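Local coordinates for galectin (Ovis aries, PDB 6N44), which probably binds galactose-containing glycans as a lectin of the galectin family, and acts against parasites in sheep in an oligomeric form, at residues K23-L29 with D130-V136; L38-F42 with F90-V96; G50-F54 with F113-L117. All coordinates share one frame; numbering follows the deposited sequence.

Contact 1: K23-L29 with D130-V136; sequences KIKANLL and DIVLTSV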
loop_
_atom_site.group_PDB
_atom_site.type_symbol
_atom_site.label_atom_id
_atom_site.label_comp_id
_atom_site.label_asym_id
_atom_site.label_seq_id
_atom_site.Cartn_x
_atom_site.Cartn_y
_atom_site.Cartn_z
ATOM N N LYS A 23 -7.690 -1.821 -0.168
ATOM C CA LYS A 23 -7.935 -3.061 0.558
ATOM C C LYS A 23 -9.435 -3.269 0.692
ATOM O O LYS A 23 -10.115 -2.474 1.347
ATOM C CB LYS A 23 -7.295 -3.053 1.943
ATOM C CG LYS A 23 -7.472 -4.402 2.638
ATOM C CD LYS A 23 -6.979 -4.409 4.062
ATOM C CE LYS A 23 -5.522 -3.980 4.151
ATOM N NZ LYS A 23 -4.975 -4.275 5.524
ATOM N N ILE A 24 -9.930 -4.349 0.096
ATOM C CA ILE A 24 -11.349 -4.705 0.082
ATOM C C ILE A 24 -11.533 -5.961 0.917
ATOM O O ILE A 24 -10.804 -6.944 0.738
ATOM C CB ILE A 24 -11.845 -4.957 -1.353
ATOM C CG1 ILE A 24 -11.814 -3.660 -2.162
ATOM C CG2 ILE A 24 -13.239 -5.621 -1.345
ATOM C CD1 ILE A 24 -11.590 -3.887 -3.647
ATOM N N LYS A 25 -12.516 -5.944 1.812
ATOM C CA LYS A 25 -12.884 -7.136 2.569
ATOM C C LYS A 25 -14.327 -7.482 2.229
ATOM O O LYS A 25 -15.222 -6.647 2.405
ATOM C CB LYS A 25 -12.703 -6.919 4.070
ATOM C CG LYS A 25 -11.231 -6.688 4.453
ATOM C CD LYS A 25 -11.036 -6.531 5.940
ATOM C CE LYS A 25 -9.554 -6.437 6.246
ATOM N NZ LYS A 25 -9.259 -5.967 7.626
ATOM N N ALA A 26 -14.546 -8.702 1.730
ATOM C CA ALA A 26 -15.861 -9.101 1.234
ATOM C C ALA A 26 -16.012 -10.616 1.329
ATOM O O ALA A 26 -15.076 -11.336 1.691
ATOM C CB ALA A 26 -16.070 -8.622 -0.210
ATOM N N ASN A 27 -17.208 -11.095 0.975
ATOM C CA ASN A 27 -17.520 -12.517 0.962
ATOM C C ASN A 27 -18.499 -12.789 -0.172
ATOM O O ASN A 27 -19.489 -12.065 -0.314
ATOM C CB ASN A 27 -18.131 -12.951 2.295
ATOM C CG ASN A 27 -18.188 -14.453 2.450
ATOM O OD1 ASN A 27 -17.986 -15.207 1.484
ATOM N ND2 ASN A 27 -18.464 -14.905 3.672
ATOM N N LEU A 28 -18.234 -13.831 -0.959
ATOM C CA LEU A 28 -19.118 -14.168 -2.072
ATOM C C LEU A 28 -20.419 -14.783 -1.572
ATOM O O LEU A 28 -20.425 -15.620 -0.663
ATOM C CB LEU A 28 -18.434 -15.137 -3.034
ATOM C CG LEU A 28 -17.160 -14.650 -3.716
ATOM C CD1 LEU A 28 -16.377 -15.849 -4.197
ATOM C CD2 LEU A 28 -17.500 -13.722 -4.873
ATOM N N LEU A 29 -21.521 -14.357 -2.183
ATOM C CA LEU A 29 -22.859 -14.875 -1.932
ATOM C C LEU A 29 -23.084 -16.184 -2.694
ATOM O O LEU A 29 -22.246 -16.650 -3.473
ATOM C CB LEU A 29 -23.920 -13.851 -2.352
ATOM C CG LEU A 29 -24.064 -12.562 -1.531
ATOM C CD1 LEU A 29 -24.976 -11.543 -2.198
ATOM C CD2 LEU A 29 -24.562 -12.872 -0.137
ATOM N N ASP A 130 -21.757 -10.265 -6.733
ATOM C CA ASP A 130 -22.549 -11.086 -5.818
ATOM C C ASP A 130 -21.782 -11.267 -4.508
ATOM O O ASP A 130 -21.256 -12.335 -4.186
ATOM C CB ASP A 130 -22.876 -12.411 -6.487
ATOM C CG ASP A 130 -23.514 -12.206 -7.833
ATOM O OD1 ASP A 130 -24.682 -11.750 -7.849
ATOM O OD2 ASP A 130 -22.840 -12.454 -8.858
ATOM N N ILE A 131 -21.723 -10.178 -3.735
ATOM C CA ILE A 131 -20.865 -10.130 -2.560
ATOM C C ILE A 131 -21.563 -9.404 -1.420
ATOM O O ILE A 131 -22.423 -8.544 -1.634
ATOM C CB ILE A 131 -19.509 -9.435 -2.875
ATOM C CG1 ILE A 131 -19.737 -8.006 -3.364
ATOM C CG2 ILE A 131 -18.714 -10.212 -3.915
ATOM C CD1 ILE A 131 -18.444 -7.202 -3.526
ATOM N N VAL A 132 -21.178 -9.756 -0.199
ATOM C CA VAL A 132 -21.361 -8.884 0.953
ATOM C C VAL A 132 -20.042 -8.150 1.172
ATOM O O VAL A 132 -19.005 -8.776 1.433
ATOM C CB VAL A 132 -21.797 -9.656 2.206
ATOM C CG1 VAL A 132 -21.934 -8.691 3.394
ATOM C CG2 VAL A 132 -23.133 -10.361 1.953
ATOM N N LEU A 133 -20.080 -6.828 1.027
ATOM C CA LEU A 133 -18.896 -5.983 1.104
ATOM C C LEU A 133 -18.845 -5.362 2.494
ATOM O O LEU A 133 -19.774 -4.647 2.886
ATOM C CB LEU A 133 -18.949 -4.898 0.029
ATOM C CG LEU A 133 -17.816 -3.865 0.019
ATOM C CD1 LEU A 133 -16.499 -4.512 -0.384
ATOM C CD2 LEU A 133 -18.157 -2.723 -0.921
ATOM N N THR A 134 -17.784 -5.644 3.245
ATOM C CA THR A 134 -17.730 -5.124 4.608
ATOM C C THR A 134 -16.844 -3.897 4.762
ATOM O O THR A 134 -17.171 -3.027 5.572
ATOM C CB THR A 134 -17.282 -6.208 5.612
ATOM O OG1 THR A 134 -15.970 -6.681 5.294
ATOM C CG2 THR A 134 -18.244 -7.373 5.592
ATOM N N SER A 135 -15.749 -3.778 4.007
ATOM C CA SER A 135 -14.940 -2.566 4.107
ATOM C C SER A 135 -14.131 -2.368 2.836
ATOM O O SER A 135 -13.807 -3.320 2.122
ATOM C CB SER A 135 -13.997 -2.590 5.315
ATOM O OG SER A 135 -13.127 -3.703 5.259
ATOM N N VAL A 136 -13.835 -1.103 2.561
ATOM C CA VAL A 136 -12.965 -0.691 1.468
ATOM C C VAL A 136 -12.103 0.425 2.033
ATOM O O VAL A 136 -12.629 1.449 2.481
ATOM C CB VAL A 136 -13.747 -0.194 0.239
ATOM C CG1 VAL A 136 -12.778 0.292 -0.861
ATOM C CG2 VAL A 136 -14.715 -1.274 -0.294
HETATM O O HOH W 1 -10.797 -2.897 3.962
HETATM O O HOH W 2 -10.948 -3.757 7.706
#
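Asp130 gives its carbonyl O to the backbone N of Leu29 at 2.9 Å, a nearly straight bond (177° at the hydrogen) that reaches the oxygen from above the carbonyl plane; the Asp130 carboxylate turns elsewhere, to Glu37 N. Ile131 sets CG2 against Leu28 CD2 at 3.8 Å. Val132 and Asn27 exchange both backbone bonds, and Val132 CG2 meets Leu29 CD2 at 3.6 Å, the two side chains crossing at about a right angle. This is the antiparallel edge of the five-stranded sheet of the galectin beta-sandwich, with 131-138 outermost in this chain. On the inward face Leu133 CD1 meets Ile24 CG2 at 3.6 Å, the two side chains crossing obliquely, and also touches Ala26 CB; Val127 of the other sheet covers both Ile24 and Leu133. At Thr134 and Ser135 the strand makes a classic beta bulge: both residues face Lys25, whose O takes Thr134 N at 2.9 Å and, in a weak bond, Ser135 N at 3.3 Å. Ser135 returns its O to Lys25 N, while its hydroxyl, at chi1 58° between backbone N and carbonyl, sits beside the Lys25 aliphatic chain and donates to a water held by Lys23 O. Val136 lies alongside Ile24, CG2 to CG1 4.2 Å.

Contact 2: L38-F42 with F90-V96; sequences LQVDF and FELQFLV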
loop_
_atom_site.group_PDB
_atom_site.type_symbol
_atom_site.label_atom_id
_atom_site.label_comp_id
_atom_site.label_asym_id
_atom_site.label_seq_id
_atom_site.Cartn_x
_atom_site.Cartn_y
_atom_site.Cartn_z
ATOM N N LEU A 38 -17.385 -11.142 -8.944
ATOM C CA LEU A 38 -16.770 -9.997 -8.292
ATOM C C LEU A 38 -16.171 -9.107 -9.371
ATOM O O LEU A 38 -15.528 -9.603 -10.302
ATOM C CB LEU A 38 -15.684 -10.464 -7.295
ATOM C CG LEU A 38 -14.693 -9.418 -6.795
ATOM C CD1 LEU A 38 -15.419 -8.309 -6.014
ATOM C CD2 LEU A 38 -13.641 -10.106 -5.942
ATOM N N GLN A 39 -16.378 -7.797 -9.258
ATOM C CA GLN A 39 -15.888 -6.880 -10.277
ATOM C C GLN A 39 -15.389 -5.591 -9.640
ATOM O O GLN A 39 -16.126 -4.955 -8.880
ATOM C CB GLN A 39 -16.975 -6.554 -11.308
ATOM C CG GLN A 39 -16.448 -5.647 -12.408
ATOM C CD GLN A 39 -17.444 -5.507 -13.520
ATOM O OE1 GLN A 39 -17.585 -6.407 -14.344
ATOM N NE2 GLN A 39 -18.164 -4.396 -13.536
ATOM N N VAL A 40 -14.151 -5.206 -9.946
ATOM C CA VAL A 40 -13.557 -3.972 -9.420
ATOM C C VAL A 40 -13.085 -3.120 -10.589
ATOM O O VAL A 40 -12.248 -3.560 -11.389
ATOM C CB VAL A 40 -12.388 -4.234 -8.452
ATOM C CG1 VAL A 40 -11.821 -2.900 -7.940
ATOM C CG2 VAL A 40 -12.825 -5.110 -7.278
ATOM N N ASP A 41 -13.596 -1.895 -10.670
ATOM C CA ASP A 41 -13.255 -0.969 -11.743
ATOM C C ASP A 41 -12.448 0.182 -11.163
ATOM O O ASP A 41 -12.928 0.906 -10.281
ATOM C CB ASP A 41 -14.503 -0.419 -12.449
ATOM C CG ASP A 41 -15.102 -1.409 -13.446
ATOM O OD1 ASP A 41 -14.491 -2.479 -13.654
ATOM O OD2 ASP A 41 -16.175 -1.115 -14.034
ATOM N N PHE A 42 -11.235 0.350 -11.671
ATOM C CA PHE A 42 -10.505 1.607 -11.551
ATOM C C PHE A 42 -10.852 2.391 -12.810
ATOM O O PHE A 42 -10.244 2.202 -13.867
ATOM C CB PHE A 42 -9.008 1.361 -11.421
ATOM C CG PHE A 42 -8.600 0.673 -10.130
ATOM C CD1 PHE A 42 -8.811 -0.682 -9.943
ATOM C CD2 PHE A 42 -7.995 1.395 -9.109
ATOM C CE1 PHE A 42 -8.413 -1.309 -8.754
ATOM C CE2 PHE A 42 -7.614 0.778 -7.922
ATOM C CZ PHE A 42 -7.817 -0.574 -7.748
ATOM N N PHE A 90 -12.789 -12.953 2.322
ATOM C CA PHE A 90 -11.474 -12.765 1.728
ATOM C C PHE A 90 -11.058 -11.308 1.856
ATOM O O PHE A 90 -11.886 -10.401 2.033
ATOM C CB PHE A 90 -11.449 -13.207 0.247
ATOM C CG PHE A 90 -12.458 -12.487 -0.640
ATOM C CD1 PHE A 90 -12.138 -11.280 -1.262
ATOM C CD2 PHE A 90 -13.717 -13.029 -0.866
ATOM C CE1 PHE A 90 -13.070 -10.614 -2.086
ATOM C CE2 PHE A 90 -14.660 -12.359 -1.688
ATOM C CZ PHE A 90 -14.333 -11.162 -2.298
ATOM N N GLU A 91 -9.754 -11.103 1.761
ATOM C CA GLU A 91 -9.159 -9.783 1.668
ATOM C C GLU A 91 -8.493 -9.636 0.309
ATOM O O GLU A 91 -7.525 -10.342 0.007
ATOM C CB GLU A 91 -8.142 -9.566 2.784
ATOM C CG GLU A 91 -7.436 -8.252 2.666
ATOM C CD GLU A 91 -6.416 -8.069 3.773
ATOM O OE1 GLU A 91 -5.255 -7.745 3.449
ATOM O OE2 GLU A 91 -6.780 -8.278 4.955
ATOM N N LEU A 92 -9.003 -8.718 -0.499
ATOM C CA LEU A 92 -8.484 -8.445 -1.828
ATOM C C LEU A 92 -7.757 -7.103 -1.795
ATOM O O LEU A 92 -8.348 -6.082 -1.414
ATOM C CB LEU A 92 -9.620 -8.444 -2.849
ATOM C CG LEU A 92 -9.356 -7.875 -4.242
ATOM C CD1 LEU A 92 -8.320 -8.706 -5.019
ATOM C CD2 LEU A 92 -10.671 -7.800 -4.997
ATOM N N GLN A 93 -6.482 -7.108 -2.188
ATOM C CA GLN A 93 -5.661 -5.899 -2.199
ATOM C C GLN A 93 -5.200 -5.566 -3.607
ATOM O O GLN A 93 -4.695 -6.443 -4.322
ATOM C CB GLN A 93 -4.419 -6.054 -1.320
ATOM C CG GLN A 93 -4.661 -5.988 0.165
ATOM C CD GLN A 93 -3.385 -6.296 0.916
ATOM O OE1 GLN A 93 -2.917 -7.444 0.917
ATOM N NE2 GLN A 93 -2.775 -5.260 1.509
ATOM N N PHE A 94 -5.307 -4.287 -3.974
ATOM C CA PHE A 94 -4.679 -3.759 -5.175
ATOM C C PHE A 94 -3.602 -2.778 -4.760
ATOM O O PHE A 94 -3.858 -1.843 -3.995
ATOM C CB PHE A 94 -5.687 -3.058 -6.105
ATOM C CG PHE A 94 -6.760 -3.962 -6.631
ATOM C CD1 PHE A 94 -7.934 -4.152 -5.916
ATOM C CD2 PHE A 94 -6.595 -4.623 -7.833
ATOM C CE1 PHE A 94 -8.947 -4.988 -6.393
ATOM C CE2 PHE A 94 -7.597 -5.466 -8.327
ATOM C CZ PHE A 94 -8.782 -5.646 -7.602
ATOM N N LEU A 95 -2.406 -2.991 -5.274
ATOM C CA LEU A 95 -1.270 -2.114 -5.051
ATOM C C LEU A 95 -0.966 -1.401 -6.356
ATOM O O LEU A 95 -0.621 -2.054 -7.343
ATOM C CB LEU A 95 -0.067 -2.931 -4.580
ATOM C CG LEU A 95 1.172 -2.149 -4.173
ATOM C CD1 LEU A 95 0.841 -1.130 -3.082
ATOM C CD2 LEU A 95 2.240 -3.156 -3.715
ATOM N N VAL A 96 -1.111 -0.076 -6.370
ATOM C CA VAL A 96 -0.811 0.710 -7.563
ATOM C C VAL A 96 0.646 1.166 -7.488
ATOM O O VAL A 96 1.049 1.874 -6.557
ATOM C CB VAL A 96 -1.768 1.905 -7.714
ATOM C CG1 VAL A 96 -1.568 2.566 -9.057
ATOM C CG2 VAL A 96 -3.220 1.452 -7.554
#
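Phe42 turns the edge of its ring to the face of Phe94, a T-shaped pair with centroids 5.2 Å apart and planes at 71°. The pair sits in the core of the galectin beta-sandwich, where strand 37-43 of one sheet and strand 90-97 of the other run in nearly the same direction, 22° apart, with about 11 Å between their axes. No hydrogen bond passes across this gap; side chains from the two sheets fill it. Phe42 CE1 stands over the Phe94 ring toward its rim, while Phe42 CZ reaches back to Phe94 CB at 3.7 Å. With CG anti to its own carbonyl carbon (chi1 -67°), the Phe42 ring projects across the gap to Phe94. Val40 and Phe94 point toward each other from the two sheets, and Val40 lies obliquely against the far end of the Phe94 ring, both methyls near CE1, CG1 at 3.9 Å. Phe56, edge-to-face with Phe94, adds a further aromatic partner from the strand next to 37-43. Farther along, Leu38 and Leu92 point straight at each other and meet tip to tip through their CD2 methyls. Leu92 CD2 also lies 4.1 Å from Val40 CG2, so it fits between two neighbours of the facing strand. The alternate residues turn outward: Asp41 forms a salt bridge with Arg55, a residue of the galactose site, and Gln93 NE2 donates a hydrogen bond to Cys19 O of the second subunit. At the other end from Phe42, the Leu38 CD2 methyl rests obliquely against the Phe90 ring, 3.9 Å from CZ.

Contact 3: G50-F54 with F113-L117; sequences GDIPF and FAHRL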
loop_
_atom_site.group_PDB
_atom_site.type_symbol
_atom_site.label_atom_id
_atom_site.label_comp_id
_atom_site.label_asym_id
_atom_site.label_seq_id
_atom_site.Cartn_x
_atom_site.Cartn_y
_atom_site.Cartn_z
ATOM N N GLY A 50 -17.495 5.494 -20.347
ATOM C CA GLY A 50 -16.215 6.171 -20.248
ATOM C C GLY A 50 -15.075 5.186 -20.021
ATOM O O GLY A 50 -15.276 4.003 -19.752
ATOM N N ASP A 51 -13.848 5.693 -20.131
ATOM C CA ASP A 51 -12.681 4.821 -20.084
ATOM C C ASP A 51 -12.587 4.091 -18.747
ATOM O O ASP A 51 -12.979 4.615 -17.700
ATOM C CB ASP A 51 -11.404 5.624 -20.336
ATOM C CG ASP A 51 -11.262 6.061 -21.792
ATOM O OD1 ASP A 51 -11.849 5.397 -22.674
ATOM O OD2 ASP A 51 -10.553 7.057 -22.055
ATOM N N ILE A 52 -12.108 2.851 -18.801
ATOM C CA ILE A 52 -11.806 2.082 -17.600
ATOM C C ILE A 52 -10.373 1.590 -17.735
ATOM O O ILE A 52 -10.116 0.549 -18.363
ATOM C CB ILE A 52 -12.780 0.912 -17.377
ATOM C CG1 ILE A 52 -14.224 1.417 -17.278
ATOM C CG2 ILE A 52 -12.374 0.111 -16.100
ATOM C CD1 ILE A 52 -15.254 0.293 -17.033
ATOM N N PRO A 53 -9.420 2.323 -17.171
ATOM C CA PRO A 53 -8.021 1.878 -17.188
ATOM C C PRO A 53 -7.805 0.456 -16.697
ATOM O O PRO A 53 -6.923 -0.239 -17.222
ATOM C CB PRO A 53 -7.343 2.901 -16.269
ATOM C CG PRO A 53 -8.139 4.143 -16.486
ATOM C CD PRO A 53 -9.570 3.671 -16.611
ATOM N N PHE A 54 -8.571 -0.014 -15.709
ATOM C CA PHE A 54 -8.300 -1.338 -15.149
ATOM C C PHE A 54 -9.583 -1.908 -14.564
ATOM O O PHE A 54 -10.094 -1.399 -13.559
ATOM C CB PHE A 54 -7.194 -1.260 -14.097
ATOM C CG PHE A 54 -6.922 -2.558 -13.383
ATOM C CD1 PHE A 54 -6.888 -3.762 -14.076
ATOM C CD2 PHE A 54 -6.672 -2.570 -12.006
ATOM C CE1 PHE A 54 -6.611 -4.954 -13.419
ATOM C CE2 PHE A 54 -6.414 -3.772 -11.330
ATOM C CZ PHE A 54 -6.384 -4.963 -12.040
ATOM N N PHE A 113 -1.004 -6.402 -13.405
ATOM C CA PHE A 113 -1.576 -5.804 -14.611
ATOM C C PHE A 113 -0.779 -4.553 -14.957
ATOM O O PHE A 113 -0.884 -3.542 -14.255
ATOM C CB PHE A 113 -3.056 -5.458 -14.400
ATOM C CG PHE A 113 -3.772 -5.013 -15.644
ATOM C CD1 PHE A 113 -4.284 -5.948 -16.535
ATOM C CD2 PHE A 113 -3.954 -3.660 -15.924
ATOM C CE1 PHE A 113 -4.958 -5.550 -17.691
ATOM C CE2 PHE A 113 -4.632 -3.259 -17.082
ATOM C CZ PHE A 113 -5.133 -4.216 -17.963
ATOM N N ALA A 114 0.000 -4.619 -16.037
ATOM C CA ALA A 114 0.751 -3.461 -16.516
ATOM C C ALA A 114 -0.179 -2.317 -16.910
ATOM O O ALA A 114 -1.221 -2.530 -17.531
ATOM C CB ALA A 114 1.609 -3.871 -17.719
ATOM N N HIS A 115 0.201 -1.089 -16.561
ATOM C CA HIS A 115 -0.655 0.045 -16.877
ATOM C C HIS A 115 -0.812 0.169 -18.389
ATOM O O HIS A 115 0.152 0.031 -19.147
ATOM C CB HIS A 115 -0.086 1.349 -16.299
ATOM C CG HIS A 115 -0.127 1.416 -14.804
ATOM N ND1 HIS A 115 -1.306 1.483 -14.094
ATOM C CD2 HIS A 115 0.870 1.413 -13.882
ATOM C CE1 HIS A 115 -1.035 1.518 -12.799
ATOM N NE2 HIS A 115 0.278 1.473 -12.645
ATOM N N ARG A 116 -2.038 0.422 -18.824
ATOM C CA ARG A 116 -2.325 0.652 -20.232
ATOM C C ARG A 116 -2.772 2.072 -20.502
ATOM O O ARG A 116 -2.420 2.643 -21.533
ATOM C CB ARG A 116 -3.393 -0.328 -20.721
ATOM C CG ARG A 116 -2.952 -1.775 -20.720
ATOM C CD ARG A 116 -4.037 -2.629 -21.338
ATOM N NE ARG A 116 -3.914 -4.042 -21.010
ATOM C CZ ARG A 116 -4.759 -4.970 -21.445
ATOM N NH1 ARG A 116 -5.766 -4.619 -22.236
ATOM N NH2 ARG A 116 -4.604 -6.239 -21.095
ATOM N N LEU A 117 -3.529 2.643 -19.590
ATOM C CA LEU A 117 -3.862 4.044 -19.492
ATOM C C LEU A 117 -3.202 4.620 -18.248
ATOM O O LEU A 117 -2.965 3.887 -17.283
ATOM C CB LEU A 117 -5.383 4.244 -19.418
ATOM C CG LEU A 117 -6.107 3.934 -20.726
ATOM C CD1 LEU A 117 -7.617 3.953 -20.552
ATOM C CD2 LEU A 117 -5.660 4.961 -21.768
HETATM O O HOH W 3 -4.399 0.702 -17.335
#
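Asp51 touches Leu117 through its CB, 4.1 Å from Leu117 CD1, at the rim of the galectin beta-sandwich, where the chain entering strand 52-59 meets the loop that leaves strand 108-114. The Asp51 carboxylate is directed elsewhere, OD1 accepting the backbone N of Asp70. At Pro53 the chain turns a corner. The Pro53 and Leu117 side chains cross at about a right angle, with Pro53 CB 3.9 Å from Leu117 CB and Pro53 CG nearly as close; Leu117 CD1 also comes close to Pro53 CA. Thr44, Ser121 and Val122 also pack on this proline. The Pro53 carbonyl is engaged twice: Thr67 OG1 bonds to it, and so does a water that donates to Pro53 O at 2.7 Å and accepts from Arg116 N at 2.8 Å. That single water ties the corner to the backbone of the opposite loop, where no direct hydrogen bond joins the two segments. Phe54 then stacks on Phe113 in an offset pair with centroids 4.7 Å apart and planes at 21°. In both residues CG is anti to the backbone N (chi1 175° in Phe54 and -172° in Phe113), and the rings, one from each sheet, slide past each other in opposite directions. Tyr101 stacks on Phe54 too, so the ring has aromatic partners beyond Phe113. The galactose site lies nearby: Asn66, one of its residues, is about 6 Å from the Phe113 side chain and takes a weak hydrogen bond from Arg116 NH1. In the stack itself, Phe54 CD1 stands over one face of Phe113, offset toward the rim and 3.5 Å from Phe113 CD2.

Overall arrangement
The three contacts spread across one galectin sandwich. Contact 1 joins neighbouring strands of the five-stranded sheet at one end, contact 2 bridges the two sheets about 3 Å from the chain centre, and contact 3 closes the other end, its centre about 23 Å from that of contact 1. Strands 19-28 and 90-97 are neighbours, so Ile24 N lies 2.8 Å from Leu92 O and contacts 1 and 2 adjoin; strands 37-43 and 52-59 likewise join contacts 2 and 3, with Phe42 N 2.8 Å from Phe54 O, and Phe94 CD2 packs on Phe54 CE2 between the sheets. Along the chain, contacts 2 and 3 interleave inside the loop closed by contact 1. Val40 and Phe54 lie near the galactose-site residue Arg55.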